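Local coordinates for SCARECROW-LIKE protein 7 (Oryza sativa Japonica Group, PDB 5HYZ) that binds DNA in vitro through its GRAS domain and probably acts as a homodimeric transcription factor in plant development and abiotic stress resistance, at residues T109-V114 and A132-G137; A126-L131 and T140-T145; Q99-A104 and I122-L127; F195-D200 and K230-A235; F116-G121 and A161-R166. All blocks are in the same frame, centred on the assembly; numbering follows the deposited sequence.

Contact 1: residues T109-V114 and A132-G137; sequences TKIHIV and ATRPEG
Ile-111 reaches out from the start of a central strand and sets its terminal methyl, CD1, 3.8 Å from NH1 of Arg-134. The two side chains run past each other in opposite senses, and the methyl meets the guanidinium obliquely. Thr-109 takes a different side: its CA lies at the guanidinium edge, near the plane, 4.2 Å from NH2. Its own turn helps to hold the flat group in this pose. Arg-134 opens a type I beta turn that ends at Gly-137, and its chain, extended from CG to NE, runs back to the turn's last residue. There NE donates to Gly-137 O over 2.7 Å at 162°, with the oxygen nearly in the guanidinium plane; NH2 adds a weak bond to the same oxygen. NH2 also bonds to Ala-108 O and NH1 weakly to Thr-105 O, so the arginine ties the turn to the chain that leads into the strand. Ile-111 belongs to the predicted VHIID motif. Its side chain also touches Leu-131 of helix 122-132, while Arg-134 packs on Leu-102 of helix 89-104, which places the contact where those two helices end beside the first residues of strand 110-118.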
# COMPACT_ATOMS: atom_id res chain seq x y z
N THR A 109 -2.45 14.26 26.54
CA THR A 109 -3.25 13.06 26.68
C THR A 109 -4.56 13.12 25.93
O THR A 109 -5.22 12.10 25.70
CB THR A 109 -3.54 12.79 28.18
OG1 THR A 109 -4.22 13.93 28.71
CG2 THR A 109 -2.19 12.55 28.94
N LYS A 110 -4.94 14.33 25.55
CA LYS A 110 -6.17 14.57 24.78
C LYS A 110 -5.80 15.36 23.53
O LYS A 110 -5.07 16.34 23.62
CB LYS A 110 -7.19 15.38 25.60
CG LYS A 110 -7.56 14.67 26.90
CD LYS A 110 -8.70 15.46 27.53
CE LYS A 110 -8.84 15.15 29.02
NZ LYS A 110 -10.01 15.93 29.57
N ILE A 111 -6.26 14.88 22.38
CA ILE A 111 -5.85 15.45 21.12
C ILE A 111 -7.07 15.81 20.30
O ILE A 111 -8.06 15.04 20.23
CB ILE A 111 -4.96 14.43 20.34
CG1 ILE A 111 -3.60 14.26 21.11
CG2 ILE A 111 -4.70 14.96 18.89
CD1 ILE A 111 -2.73 13.12 20.57
N HIS A 112 -7.02 16.97 19.65
CA HIS A 112 -8.13 17.37 18.78
C HIS A 112 -7.55 17.67 17.41
O HIS A 112 -6.74 18.60 17.27
CB HIS A 112 -8.80 18.61 19.37
CG HIS A 112 -10.00 19.07 18.62
ND1 HIS A 112 -10.71 20.18 19.00
CD2 HIS A 112 -10.61 18.60 17.49
CE1 HIS A 112 -11.73 20.36 18.17
NE2 HIS A 112 -11.68 19.43 17.24
N ILE A 113 -7.94 16.90 16.41
CA ILE A 113 -7.49 17.12 15.01
C ILE A 113 -8.51 17.97 14.24
O ILE A 113 -9.69 17.64 14.26
CB ILE A 113 -7.36 15.77 14.27
CG1 ILE A 113 -6.41 14.80 15.00
CG2 ILE A 113 -6.95 15.96 12.78
CD1 ILE A 113 -5.01 15.37 15.18
N VAL A 114 -8.08 19.04 13.59
CA VAL A 114 -8.96 19.79 12.71
C VAL A 114 -8.52 19.57 11.30
O VAL A 114 -7.42 19.97 10.93
CB VAL A 114 -8.97 21.31 13.08
CG1 VAL A 114 -9.97 22.08 12.10
CG2 VAL A 114 -9.41 21.44 14.52
N ALA A 132 -2.12 4.99 19.05
CA ALA A 132 -2.40 3.92 20.01
C ALA A 132 -1.12 3.31 20.42
O ALA A 132 -1.01 2.82 21.55
CB ALA A 132 -3.34 2.87 19.45
N THR A 133 -0.15 3.30 19.50
CA THR A 133 1.14 2.71 19.85
C THR A 133 2.32 3.70 20.10
O THR A 133 3.50 3.32 20.08
CB THR A 133 1.53 1.69 18.74
OG1 THR A 133 1.44 2.30 17.45
CG2 THR A 133 0.52 0.56 18.72
N ARG A 134 2.02 4.96 20.41
CA ARG A 134 3.10 5.95 20.53
C ARG A 134 3.86 5.80 21.86
O ARG A 134 3.34 5.25 22.82
CB ARG A 134 2.51 7.37 20.37
CG ARG A 134 1.74 7.71 21.62
CD ARG A 134 1.13 9.16 21.57
NE ARG A 134 0.39 9.38 22.82
CZ ARG A 134 -0.02 10.57 23.25
NH1 ARG A 134 0.16 11.67 22.50
NH2 ARG A 134 -0.63 10.66 24.41
N PRO A 135 5.10 6.33 21.95
CA PRO A 135 5.94 6.13 23.15
C PRO A 135 5.32 6.60 24.43
O PRO A 135 5.46 5.98 25.48
CB PRO A 135 7.17 6.98 22.85
CG PRO A 135 7.26 6.96 21.38
CD PRO A 135 5.83 7.00 20.88
N GLU A 136 4.59 7.70 24.37
CA GLU A 136 4.04 8.24 25.59
C GLU A 136 2.82 7.48 26.10
O GLU A 136 2.27 7.81 27.14
CB GLU A 136 3.69 9.73 25.38
CG GLU A 136 4.84 10.59 24.87
CD GLU A 136 5.10 10.52 23.32
OE1 GLU A 136 4.43 9.77 22.57
OE2 GLU A 136 6.01 11.24 22.84
N GLY A 137 2.37 6.49 25.35
CA GLY A 137 1.17 5.75 25.70
C GLY A 137 -0.06 6.36 25.03
O GLY A 137 -0.11 7.56 24.74

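Contact 2: residues A126-L131 and T140-T145; sequences ALLQAL and TRIRIT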
# COMPACT_ATOMS: atom_id res chain seq x y z
N ALA A 126 -4.98 5.85 9.99
CA ALA A 126 -3.54 5.64 10.17
C ALA A 126 -3.03 6.35 11.43
O ALA A 126 -2.19 5.81 12.22
CB ALA A 126 -2.78 6.10 8.88
N LEU A 127 -3.48 7.59 11.64
CA LEU A 127 -3.02 8.32 12.80
C LEU A 127 -3.52 7.66 14.10
O LEU A 127 -2.81 7.59 15.08
CB LEU A 127 -3.55 9.80 12.76
CG LEU A 127 -2.98 10.58 13.97
CD1 LEU A 127 -1.48 10.97 13.79
CD2 LEU A 127 -3.74 11.91 14.19
N LEU A 128 -4.76 7.21 14.10
CA LEU A 128 -5.29 6.54 15.32
C LEU A 128 -4.42 5.32 15.66
O LEU A 128 -4.05 5.09 16.81
CB LEU A 128 -6.73 6.10 15.08
CG LEU A 128 -7.75 7.27 15.16
CD1 LEU A 128 -9.17 6.81 14.63
CD2 LEU A 128 -7.81 7.80 16.60
N GLN A 129 -4.14 4.52 14.66
CA GLN A 129 -3.25 3.36 14.90
C GLN A 129 -1.90 3.77 15.48
O GLN A 129 -1.37 3.18 16.48
CB GLN A 129 -3.07 2.61 13.59
CG GLN A 129 -2.10 1.34 13.68
CD GLN A 129 -2.76 0.20 14.40
OE1 GLN A 129 -3.98 0.14 14.52
NE2 GLN A 129 -1.94 -0.75 14.90
N ALA A 130 -1.33 4.82 14.88
CA ALA A 130 -0.04 5.33 15.37
C ALA A 130 -0.11 5.89 16.79
O ALA A 130 0.76 5.60 17.60
CB ALA A 130 0.52 6.39 14.38
N LEU A 131 -1.15 6.67 17.12
CA LEU A 131 -1.33 7.21 18.45
C LEU A 131 -1.48 6.08 19.47
O LEU A 131 -1.01 6.20 20.60
CB LEU A 131 -2.60 8.14 18.52
CG LEU A 131 -2.40 9.49 17.78
CD1 LEU A 131 -3.74 10.24 17.59
CD2 LEU A 131 -1.39 10.32 18.54
N THR A 140 -6.02 9.51 26.04
CA THR A 140 -7.31 9.14 26.62
C THR A 140 -8.48 9.61 25.78
O THR A 140 -9.57 9.09 25.90
CB THR A 140 -7.44 9.68 28.03
OG1 THR A 140 -7.34 11.11 28.02
CG2 THR A 140 -6.35 9.11 28.87
N ARG A 141 -8.28 10.60 24.90
CA ARG A 141 -9.37 11.01 24.03
C ARG A 141 -8.81 11.61 22.74
O ARG A 141 -7.84 12.39 22.79
CB ARG A 141 -10.25 12.10 24.72
CG ARG A 141 -11.49 12.50 23.86
CD ARG A 141 -12.29 13.67 24.51
NE ARG A 141 -11.51 14.90 24.62
CZ ARG A 141 -12.00 16.07 25.01
NH1 ARG A 141 -13.28 16.13 25.37
NH2 ARG A 141 -11.22 17.16 25.07
N ILE A 142 -9.43 11.24 21.63
CA ILE A 142 -9.11 11.84 20.34
C ILE A 142 -10.41 12.36 19.72
O ILE A 142 -11.39 11.58 19.56
CB ILE A 142 -8.41 10.82 19.41
CG1 ILE A 142 -7.08 10.44 20.07
CG2 ILE A 142 -8.21 11.43 18.03
CD1 ILE A 142 -6.61 9.02 19.76
N ARG A 143 -10.43 13.66 19.37
CA ARG A 143 -11.56 14.23 18.65
C ARG A 143 -11.11 14.69 17.28
O ARG A 143 -9.97 15.14 17.12
CB ARG A 143 -12.11 15.45 19.42
CG ARG A 143 -12.72 15.02 20.72
CD ARG A 143 -13.71 16.14 21.17
NE ARG A 143 -13.02 17.37 21.50
CZ ARG A 143 -13.47 18.61 21.27
NH1 ARG A 143 -14.61 18.85 20.63
NH2 ARG A 143 -12.74 19.63 21.66
N ILE A 144 -11.95 14.51 16.27
CA ILE A 144 -11.67 15.02 14.94
C ILE A 144 -12.82 15.92 14.47
O ILE A 144 -14.00 15.56 14.61
CB ILE A 144 -11.45 13.85 13.93
CG1 ILE A 144 -10.31 12.98 14.45
CG2 ILE A 144 -11.13 14.42 12.53
CD1 ILE A 144 -9.80 11.99 13.41
N THR A 145 -12.47 17.11 14.01
CA THR A 145 -13.46 18.00 13.39
C THR A 145 -13.14 18.10 11.91
O THR A 145 -12.03 18.51 11.56
CB THR A 145 -13.42 19.41 14.06
OG1 THR A 145 -13.75 19.27 15.45
CG2 THR A 145 -14.43 20.31 13.33
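Ile-142 sets its CD1 methyl against two leucines of helix 122-132, 3.6 Å from Leu-128 CD2 and 3.8 Å from Leu-131 CD1. The contact lies within a beta-alpha-beta unit of the Rossmann-like part of the GRAS domain, in which strand 110-118, helix 122-132 and strand 141-148 follow one another and the two strands run parallel. Here the helix packs on the second strand of the unit. Each leucine uses one methyl. Leu-128 slides past the isoleucine in the opposite direction, and its CD2 also lies 3.9 Å from the branch methyl Ile-142 CG2. Leu-131 comes in at a slant and meets the other arm, with CD1 4.2 Å from Ile-142 CG1. The isoleucine can serve both because CG1 stands anti to its carbonyl carbon (chi1 -64°) and carries CD1 out towards the helix, while CG2 branches off beside that carbonyl carbon.

Further out, Leu-128 is backed by Phe-170 and Leu-174 of helix 157-174, and Leu-131 by Ile-111 of the neighbouring strand and Leu-102 of helix 89-104. The strand is fixed by backbone bonds from Ile-142 to Asp-177 and Glu-179. The residues flanking Ile-142 send their charged ends away from the helix: Arg-141 forms salt bridges with Glu-198 and Glu-201, and Arg-143 with Glu-201. Arg-143 places its NE 3.9 Å above the centre of the Arg-141 guanidinium, the two planes tilted strongly against each other.

Contact 3: residues Q99-A104 and I122-L127; sequences QAILEA and IQWAAL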
# COMPACT_ATOMS: atom_id res chain seq x y z
N GLN A 99 3.21 11.80 10.94
CA GLN A 99 4.39 11.70 11.77
C GLN A 99 4.64 13.01 12.50
O GLN A 99 4.96 13.02 13.72
CB GLN A 99 5.60 11.26 10.89
CG GLN A 99 6.84 10.92 11.70
CD GLN A 99 6.58 9.68 12.59
OE1 GLN A 99 5.88 8.72 12.18
NE2 GLN A 99 7.12 9.70 13.82
N ALA A 100 4.46 14.12 11.78
CA ALA A 100 4.62 15.45 12.44
C ALA A 100 3.58 15.70 13.55
O ALA A 100 3.91 16.23 14.61
CB ALA A 100 4.52 16.56 11.44
N ILE A 101 2.33 15.27 13.30
CA ILE A 101 1.30 15.42 14.34
C ILE A 101 1.65 14.57 15.58
O ILE A 101 1.50 14.99 16.71
CB ILE A 101 -0.05 15.00 13.76
CG1 ILE A 101 -0.42 16.03 12.67
CG2 ILE A 101 -1.11 14.94 14.88
CD1 ILE A 101 -1.66 15.60 11.75
N LEU A 102 2.10 13.34 15.32
CA LEU A 102 2.44 12.41 16.41
C LEU A 102 3.51 12.98 17.28
O LEU A 102 3.43 12.92 18.50
CB LEU A 102 2.86 11.04 15.81
CG LEU A 102 3.08 9.90 16.80
CD1 LEU A 102 1.71 9.45 17.17
CD2 LEU A 102 3.83 8.73 16.20
N GLU A 103 4.53 13.54 16.65
CA GLU A 103 5.60 14.11 17.42
C GLU A 103 5.22 15.39 18.14
O GLU A 103 5.63 15.60 19.28
CB GLU A 103 6.79 14.35 16.52
CG GLU A 103 7.34 12.94 16.19
CD GLU A 103 8.51 12.96 15.17
OE1 GLU A 103 8.98 14.06 14.80
OE2 GLU A 103 8.91 11.86 14.71
N ALA A 104 4.44 16.24 17.49
CA ALA A 104 4.03 17.50 18.14
C ALA A 104 3.13 17.32 19.34
O ALA A 104 3.07 18.17 20.22
CB ALA A 104 3.33 18.42 17.11
N ILE A 122 -8.89 7.75 5.65
CA ILE A 122 -7.71 6.86 5.86
C ILE A 122 -6.55 7.56 6.58
O ILE A 122 -5.85 6.92 7.39
CB ILE A 122 -7.26 6.24 4.52
CG1 ILE A 122 -6.31 5.05 4.83
CG2 ILE A 122 -6.62 7.28 3.66
CD1 ILE A 122 -5.93 4.18 3.61
N GLN A 123 -6.35 8.88 6.35
CA GLN A 123 -5.29 9.54 7.11
C GLN A 123 -5.50 9.37 8.62
O GLN A 123 -4.58 9.16 9.40
CB GLN A 123 -5.25 11.07 6.78
CG GLN A 123 -4.06 11.77 7.55
CD GLN A 123 -3.81 13.25 7.12
OE1 GLN A 123 -4.55 13.82 6.28
NE2 GLN A 123 -2.82 13.85 7.72
N TRP A 124 -6.77 9.51 9.04
CA TRP A 124 -7.01 9.46 10.47
C TRP A 124 -7.06 8.07 11.02
O TRP A 124 -6.75 7.89 12.18
CB TRP A 124 -8.34 10.26 10.79
CG TRP A 124 -8.19 11.64 10.20
CD1 TRP A 124 -9.05 12.25 9.32
CD2 TRP A 124 -7.04 12.53 10.33
NE1 TRP A 124 -8.53 13.47 8.93
CE2 TRP A 124 -7.31 13.66 9.52
CE3 TRP A 124 -5.83 12.47 11.06
CZ2 TRP A 124 -6.41 14.73 9.39
CZ3 TRP A 124 -4.88 13.54 10.90
CH2 TRP A 124 -5.20 14.67 10.07
N ALA A 125 -7.43 7.11 10.20
CA ALA A 125 -7.31 5.72 10.67
C ALA A 125 -5.83 5.39 10.91
O ALA A 125 -5.46 4.82 11.95
CB ALA A 125 -7.92 4.77 9.65
N ALA A 126 -4.98 5.85 9.99
CA ALA A 126 -3.54 5.64 10.17
C ALA A 126 -3.03 6.35 11.43
O ALA A 126 -2.19 5.81 12.22
CB ALA A 126 -2.78 6.10 8.88
N LEU A 127 -3.48 7.59 11.64
CA LEU A 127 -3.02 8.32 12.80
C LEU A 127 -3.52 7.66 14.10
O LEU A 127 -2.81 7.59 15.08
CB LEU A 127 -3.55 9.80 12.76
CG LEU A 127 -2.98 10.58 13.97
CD1 LEU A 127 -1.48 10.97 13.79
CD2 LEU A 127 -3.74 11.91 14.19
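Helices 89-104 and 122-132, one before and one after strand 110-118 in the chain, meet through one isoleucine that divides its two branches between two partners. Ile-101 sends CD1 to the benzo end of the Trp-124 indole, 3.9 Å from CZ3 and 4.0 Å from CH2. The methyl lies in the plane of the ring system, so it touches the tryptophan at its edge, and the two side chains cross at about a right angle. The other branch, CG2, sits 4.1 Å from both Leu-127 CD1 and Leu-127 CD2, filling the fork of that leucine, again with the side chains nearly perpendicular. Leu-127 presents this fork because its CG is anti to the backbone N (chi1 -177°), which swings the methyls round towards helix 89-104.

The site lies in the predicted VHIID region, where strand 110-118 connects the two helices and runs beneath them in the Rossmann-like sheet. Ile-113 of that strand touches Ile-101, Trp-124 and Leu-127 alike, and Ile-101 also reaches Val-236 and Thr-238 of strand 236-242. The indole is held from two further directions: Trp-124 NE1 bonds to Asp-115 OD2, the aspartate of the predicted VHIID motif, and Gln-123 CG lies over one face, 3.8 Å above the plane and toward the rim. On helix 89-104 itself, Gln-99 NE2 donates to Glu-103 OE2 at 2.9 Å, almost straight at 174°. The glutamate oxygen is met from above its carboxylate plane, 37° out, and it also bonds to Ser-329 OG.

Contact 4: residues F195-D200 and K230-A235; sequences FLVEPD and KSLSPA
Leu-232, at the C-terminal end of helix 220-231, points its side chain into the loop that leads to strand 202-208. The contact lies beside the parallel strands 110-118 and 202-208 of the Rossmann-like sheet of the GRAS domain, where the helix after strand 202-208 returns beside the loop before it. From CB, the chain turns so that CG stands anti to the carbonyl carbon (chi1 -54°), and the two methyls then go to different partners. CD1 lies over one face of the Phe-195 ring, 4.2 Å from CG of that phenylalanine. CD2 reaches Val-197, crossing the valine side chain at about a right angle. Two residues of one loop thus hold the fork of a single leucine, an entirely apolar grip. Leu-232 also touches Val-114 of strand 110-118 and Lys-192. Phe-195 packs on the same Val-114, and Val-197 on His-112, so the loop lies against strand 110-118 as well as against the end of the helix. Farther along, Asp-200 forms a salt bridge with Lys-110. On the valine the touching branch is CG1, 4.0 Å from Leu-232 CD2.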
# COMPACT_ATOMS: atom_id res chain seq x y z
N PHE A 195 -15.27 25.48 16.29
CA PHE A 195 -14.45 24.27 16.40
C PHE A 195 -14.52 23.63 17.78
O PHE A 195 -14.01 22.51 17.96
CB PHE A 195 -13.00 24.64 16.01
CG PHE A 195 -12.92 25.05 14.57
CD1 PHE A 195 -13.25 26.36 14.16
CD2 PHE A 195 -12.62 24.11 13.60
CE1 PHE A 195 -13.20 26.69 12.79
CE2 PHE A 195 -12.59 24.42 12.27
CZ PHE A 195 -12.89 25.70 11.83
N LEU A 196 -15.14 24.32 18.76
CA LEU A 196 -15.39 23.75 20.09
C LEU A 196 -14.09 23.20 20.72
O LEU A 196 -14.05 22.09 21.28
CB LEU A 196 -16.46 22.65 20.00
CG LEU A 196 -17.78 23.20 19.44
CD1 LEU A 196 -18.70 22.00 19.11
CD2 LEU A 196 -18.45 24.03 20.55
N VAL A 197 -13.02 23.99 20.63
CA VAL A 197 -11.73 23.59 21.22
C VAL A 197 -11.80 23.75 22.72
O VAL A 197 -12.56 24.56 23.24
CB VAL A 197 -10.55 24.41 20.63
CG1 VAL A 197 -10.41 24.13 19.12
CG2 VAL A 197 -10.69 25.90 20.96
N GLU A 198 -11.09 22.89 23.43
CA GLU A 198 -11.09 22.88 24.90
C GLU A 198 -9.69 23.11 25.42
O GLU A 198 -8.69 22.72 24.78
CB GLU A 198 -11.63 21.56 25.42
CG GLU A 198 -13.03 21.35 24.92
CD GLU A 198 -13.73 20.18 25.52
OE1 GLU A 198 -13.09 19.12 25.78
OE2 GLU A 198 -14.95 20.33 25.75
N PRO A 199 -9.60 23.74 26.59
CA PRO A 199 -8.28 24.14 27.08
C PRO A 199 -7.37 22.94 27.43
O PRO A 199 -6.15 23.09 27.39
CB PRO A 199 -8.62 25.00 28.32
CG PRO A 199 -9.92 24.46 28.80
CD PRO A 199 -10.68 24.06 27.55
N ASP A 200 -7.93 21.77 27.70
CA ASP A 200 -7.07 20.66 28.11
C ASP A 200 -6.64 19.71 26.97
O ASP A 200 -6.20 18.59 27.24
CB ASP A 200 -7.77 19.85 29.22
CG ASP A 200 -9.12 19.24 28.76
OD1 ASP A 200 -9.64 19.58 27.66
OD2 ASP A 200 -9.66 18.38 29.49
N LYS A 230 -4.53 29.57 13.45
CA LYS A 230 -3.62 30.07 14.47
C LYS A 230 -4.37 30.34 15.74
O LYS A 230 -3.87 30.12 16.84
CB LYS A 230 -2.92 31.37 13.95
CG LYS A 230 -1.83 32.01 14.87
CD LYS A 230 -0.49 31.21 14.86
CE LYS A 230 0.68 31.84 15.70
NZ LYS A 230 1.91 30.87 15.80
N SER A 231 -5.61 30.78 15.62
CA SER A 231 -6.40 31.11 16.82
C SER A 231 -6.74 29.87 17.65
O SER A 231 -7.14 29.97 18.82
CB SER A 231 -7.68 31.83 16.43
OG SER A 231 -8.68 30.97 15.89
N LEU A 232 -6.57 28.67 17.06
CA LEU A 232 -6.84 27.46 17.82
C LEU A 232 -5.66 27.01 18.68
O LEU A 232 -5.69 25.97 19.35
CB LEU A 232 -7.24 26.33 16.83
CG LEU A 232 -8.39 26.67 15.89
CD1 LEU A 232 -8.75 25.42 15.04
CD2 LEU A 232 -9.67 27.14 16.67
N SER A 233 -4.63 27.83 18.65
CA SER A 233 -3.33 27.62 19.29
C SER A 233 -2.78 26.19 19.03
O SER A 233 -2.48 25.46 19.97
CB SER A 233 -3.40 27.83 20.80
OG SER A 233 -3.74 29.16 21.07
N PRO A 234 -2.70 25.81 17.76
CA PRO A 234 -2.28 24.42 17.47
C PRO A 234 -0.86 24.11 17.87
O PRO A 234 0.08 24.92 17.77
CB PRO A 234 -2.49 24.32 15.94
CG PRO A 234 -2.43 25.79 15.45
CD PRO A 234 -3.02 26.58 16.55
N ALA A 235 -0.67 22.87 18.30
CA ALA A 235 0.65 22.34 18.55
C ALA A 235 1.42 22.25 17.26
O ALA A 235 2.69 22.33 17.25
CB ALA A 235 0.53 20.94 19.20

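Contact 5: residues F116-G121 and A161-R166; sequences FGIVQG and AATNTR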
# COMPACT_ATOMS: atom_id res chain seq x y z
N PHE A 116 -9.00 20.49 7.57
CA PHE A 116 -9.57 21.33 6.54
C PHE A 116 -9.41 20.64 5.21
O PHE A 116 -8.31 20.59 4.62
CB PHE A 116 -8.90 22.72 6.49
CG PHE A 116 -9.33 23.62 7.59
CD1 PHE A 116 -10.52 24.38 7.48
CD2 PHE A 116 -8.53 23.75 8.72
CE1 PHE A 116 -10.86 25.22 8.53
CE2 PHE A 116 -8.84 24.57 9.77
CZ PHE A 116 -10.05 25.33 9.67
N GLY A 117 -10.48 19.98 4.79
CA GLY A 117 -10.54 19.33 3.50
C GLY A 117 -10.43 17.82 3.64
O GLY A 117 -9.69 17.19 2.92
N ILE A 118 -11.19 17.22 4.55
CA ILE A 118 -11.19 15.75 4.61
C ILE A 118 -11.82 15.11 3.36
O ILE A 118 -12.78 15.61 2.82
CB ILE A 118 -11.90 15.24 5.89
CG1 ILE A 118 -11.84 13.72 6.02
CG2 ILE A 118 -13.41 15.65 5.89
CD1 ILE A 118 -12.11 13.26 7.46
N VAL A 119 -11.25 14.00 2.88
CA VAL A 119 -11.87 13.28 1.76
C VAL A 119 -12.48 11.97 2.30
O VAL A 119 -13.66 11.86 2.44
CB VAL A 119 -10.81 12.98 0.61
CG1 VAL A 119 -11.51 12.22 -0.52
CG2 VAL A 119 -10.25 14.33 0.12
N GLN A 120 -11.65 11.02 2.68
CA GLN A 120 -12.10 9.74 3.24
C GLN A 120 -11.36 9.64 4.59
O GLN A 120 -10.62 10.51 5.04
CB GLN A 120 -11.76 8.53 2.37
CG GLN A 120 -12.57 8.29 1.07
CD GLN A 120 -14.12 8.33 1.21
OE1 GLN A 120 -14.73 9.37 1.02
NE2 GLN A 120 -14.73 7.18 1.47
N GLY A 121 -11.56 8.57 5.27
CA GLY A 121 -10.95 8.67 6.59
C GLY A 121 -9.53 8.15 6.74
O GLY A 121 -9.01 8.11 7.85
N ALA A 161 -20.87 10.92 6.61
CA ALA A 161 -21.44 10.02 7.59
C ALA A 161 -20.81 8.64 7.56
O ALA A 161 -20.61 8.01 8.58
CB ALA A 161 -23.01 9.92 7.36
N ALA A 162 -20.55 8.15 6.35
CA ALA A 162 -19.93 6.83 6.28
C ALA A 162 -18.50 6.84 6.85
O ALA A 162 -18.09 5.89 7.48
CB ALA A 162 -19.92 6.32 4.82
N THR A 163 -17.77 7.91 6.56
CA THR A 163 -16.41 8.07 7.14
C THR A 163 -16.46 8.17 8.67
O THR A 163 -15.65 7.61 9.39
CB THR A 163 -15.75 9.32 6.55
OG1 THR A 163 -15.50 9.12 5.16
CG2 THR A 163 -14.44 9.73 7.29
N ASN A 164 -17.41 8.94 9.18
CA ASN A 164 -17.61 9.01 10.60
C ASN A 164 -17.81 7.65 11.22
O ASN A 164 -17.14 7.27 12.19
CB ASN A 164 -18.85 9.95 10.83
CG ASN A 164 -19.02 10.40 12.26
OD1 ASN A 164 -18.48 9.82 13.19
ND2 ASN A 164 -19.88 11.45 12.45
N THR A 165 -18.76 6.90 10.67
CA THR A 165 -19.01 5.56 11.16
C THR A 165 -17.79 4.68 11.10
O THR A 165 -17.45 4.02 12.07
CB THR A 165 -20.15 4.91 10.36
OG1 THR A 165 -21.33 5.65 10.73
CG2 THR A 165 -20.35 3.46 10.79
N ARG A 166 -17.11 4.75 9.97
CA ARG A 166 -15.94 3.90 9.82
C ARG A 166 -14.83 4.23 10.82
O ARG A 166 -14.21 3.32 11.40
CB ARG A 166 -15.46 4.02 8.37
CG ARG A 166 -15.00 2.75 7.81
CD ARG A 166 -14.58 2.87 6.33
NE ARG A 166 -13.74 1.71 6.06
CZ ARG A 166 -13.03 1.54 4.95
NH1 ARG A 166 -13.05 2.47 4.02
NH2 ARG A 166 -12.31 0.45 4.80
O HOH W 1 -16.03 11.35 3.59
O HOH W 2 -13.78 6.52 4.97
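Thr-163 OG1 is gripped by two waters that bridge helix 157-174 to the loop facing it. The first water lies 2.8 Å from this hydroxyl and donates to Val-119 O over 2.7 Å. The second is 3.1 Å from OG1 and accepts from Gly-121 N at 3.0 Å. Within its own helix the hydroxyl also bonds to Ser-159 O, one turn back. The threonine methyl makes the direct contact: CG2 packs against the Gly-121 backbone, 3.7 Å from its N and likewise from its CA, and Ile-118 CD1 approaches the same methyl at 4.2 Å. With OG1 beside the backbone N (chi1 -67°), CG2 is anti to that N and faces the glycine, while OG1 turns to the waters. The two backbones come close here, 5.5 Å between the CA atoms of Gly-121 and Thr-163.

In the Rossmann-like fold this is the loop that leaves strand 110-118 and enters helix 122-132, with Gly-121 at the N-cap position of that helix. Most of the partner helix falls in the predicted leucine repeat II, Thr-163 included. Ile-118 also touches Leu-160 of helix 157-174 and Phe-180 of strand 177-182. One turn beyond Thr-163, Arg-166 leaves for the dimer interface, where it makes a cation-pi contact with Trp-341 of the second subunit and bonds through NH2 to that residue's carbonyl oxygen.

How the contacts relate
From the N terminus, helix 89-104 supplies the first half of contact 3, which closes on helix 122-132 after strand 110-118 has passed. That strand starts contact 1, completed by the turn after helix 122-132, so contacts 1 and 3 cross. Contact 5 opens at the strand's far end and crosses both, closing only on helix 157-174. Contact 2 begins on the helical residues where contact 3 ends, crosses contact 1 and lies wholly within the span of contact 5. Contact 4 follows in series and joins a later loop to the end of helix 220-231. It still meets the others: Ala-235 CB lies near Ala-104 O of contact 3, and Phe-195 packs on Phe-116.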